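Local coordinates for RNA-binding protein Unr (Drosophila melanogaster, PDB 4QQB), which binds RNA through cold-shock domains and regulates dosage compensation in both sexes, this chain being its first such domain, which associates with the msl-2 3'-UTR, at residues S38-I41 with D42-K45. Residues are numbered along the deposited sequence; the frame is centred on the assembly and turned at random.
Sequences SGNI and DHLK
Asn-40 and His-43 meet side chain to side chain across a tight surface turn, the amide of one set against the outer end of the imidazole of the other. The Asn-40 ND2 atom lies 3.1 Å from His-43 CE1 and approaches the ring obliquely, with amide and ring planes 80° apart. Nearer the backbone, Asn-40 CB is 3.4 Å from His-43 NE2, so the asparagine stem as well as its tip borders the ring. Both side chains swing CG between their own backbone N and carbonyl carbon (chi1 45° in Asn-40), which brings them together. Asp-42 reaches over the bend: its OD1 sits 3.2 Å from Asn-40 CB. The same oxygen accepts a bent hydrogen bond (134° at the hydrogen) from the His-43 backbone N, which comes to it from above the carboxylate plane. A short acidic side chain suits this place because its carboxylate can reach the N-H of the following residue. The turn belongs to the long loop joining strands 29-33 and 49-56 of the cold-shock domain, a five-stranded antiparallel beta-barrel of the OB fold, its nearest atom about 6 Å from the bound nucleic acid. On the apolar side, Ile-41 CG2 just reaches Leu-44 CD2 at 4.5 Å, while Ile-41 also packs on Phe-34 and Leu-44 on Phe-37; branched aliphatic side chains suit this aromatic neighbourhood. Replacing Asn-40 with an alanine would probably leave the His-43 ring freer to turn, without the amide bordering CE1 and NE2, and deprive Lys-70 of a hydrogen-bond acceptor. That lysine donates through NZ to Asn-40 OD1, tying the turn to the last strand, 63-70.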
loop_
_atom_site.group_PDB
_atom_site.type_symbol
_atom_site.label_atom_id
_atom_site.label_comp_id
_atom_site.label_asym_id
_atom_site.label_seq_id
_atom_site.Cartn_x
_atom_site.Cartn_y
_atom_site.Cartn_z
ATOM N N SER E 38 18.093 10.038 -14.052
ATOM C CA SER E 38 19.414 9.913 -13.422
ATOM C C SER E 38 19.886 11.219 -12.757
ATOM O O SER E 38 19.963 12.269 -13.405
ATOM C CB SER E 38 20.437 9.472 -14.469
ATOM O OG SER E 38 19.948 8.374 -15.219
ATOM N N GLY E 39 20.191 11.144 -11.461
ATOM C CA GLY E 39 20.780 12.264 -10.726
ATOM C C GLY E 39 19.879 13.471 -10.525
ATOM O O GLY E 39 18.715 13.466 -10.915
ATOM N N ASN E 40 20.451 14.503 -9.907
ATOM C CA ASN E 40 19.777 15.775 -9.588
ATOM C C ASN E 40 18.443 16.057 -10.296
ATOM O O ASN E 40 18.400 16.672 -11.364
ATOM C CB ASN E 40 20.748 16.955 -9.798
ATOM C CG ASN E 40 21.535 16.855 -11.103
ATOM O OD1 ASN E 40 21.243 16.020 -11.962
ATOM N ND2 ASN E 40 22.542 17.714 -11.252
ATOM N N ILE E 41 17.359 15.595 -9.681
ATOM C CA ILE E 41 16.008 15.938 -10.113
ATOM C C ILE E 41 15.681 17.324 -9.565
ATOM O O ILE E 41 15.201 18.188 -10.295
ATOM C CB ILE E 41 14.962 14.935 -9.584
ATOM C CG1 ILE E 41 15.264 13.515 -10.073
ATOM C CG2 ILE E 41 13.564 15.341 -10.027
ATOM C CD1 ILE E 41 14.692 12.425 -9.191
ATOM N N ASP E 42 15.947 17.510 -8.272
ATOM C CA ASP E 42 15.764 18.790 -7.566
ATOM C C ASP E 42 15.913 20.050 -8.429
ATOM O O ASP E 42 15.146 20.999 -8.261
ATOM C CB ASP E 42 16.702 18.869 -6.348
ATOM C CG ASP E 42 18.133 18.428 -6.665
ATOM O OD1 ASP E 42 18.433 18.079 -7.828
ATOM O OD2 ASP E 42 18.966 18.425 -5.735
ATOM N N HIS E 43 16.893 20.071 -9.336
ATOM C CA HIS E 43 16.983 21.148 -10.334
ATOM C C HIS E 43 16.920 20.601 -11.764
ATOM O O HIS E 43 17.915 20.521 -12.477
ATOM C CB HIS E 43 18.198 22.070 -10.099
ATOM C CG HIS E 43 19.519 21.362 -10.048
ATOM N ND1 HIS E 43 20.372 21.302 -11.131
ATOM C CD2 HIS E 43 20.148 20.712 -9.039
ATOM C CE1 HIS E 43 21.461 20.634 -10.795
ATOM N NE2 HIS E 43 21.349 20.264 -9.532
ATOM N N LEU E 44 15.713 20.196 -12.137
ATOM C CA LEU E 44 15.337 19.861 -13.509
ATOM C C LEU E 44 14.005 20.566 -13.728
ATOM O O LEU E 44 13.170 20.586 -12.822
ATOM C CB LEU E 44 15.177 18.346 -13.654
ATOM C CG LEU E 44 14.189 17.777 -14.687
ATOM C CD1 LEU E 44 14.701 17.937 -16.110
ATOM C CD2 LEU E 44 13.903 16.311 -14.390
ATOM N N LYS E 45 13.792 21.148 -14.908
ATOM C CA LYS E 45 12.545 21.886 -15.161
ATOM C C LYS E 45 12.114 21.936 -16.632
ATOM O O LYS E 45 12.843 21.500 -17.529
ATOM C CB LYS E 45 12.609 23.302 -14.534
ATOM C CG LYS E 45 13.014 24.453 -15.453
ATOM C CD LYS E 45 14.441 24.335 -15.967
ATOM C CE LYS E 45 14.610 25.095 -17.276
ATOM N NZ LYS E 45 16.016 25.099 -17.758
#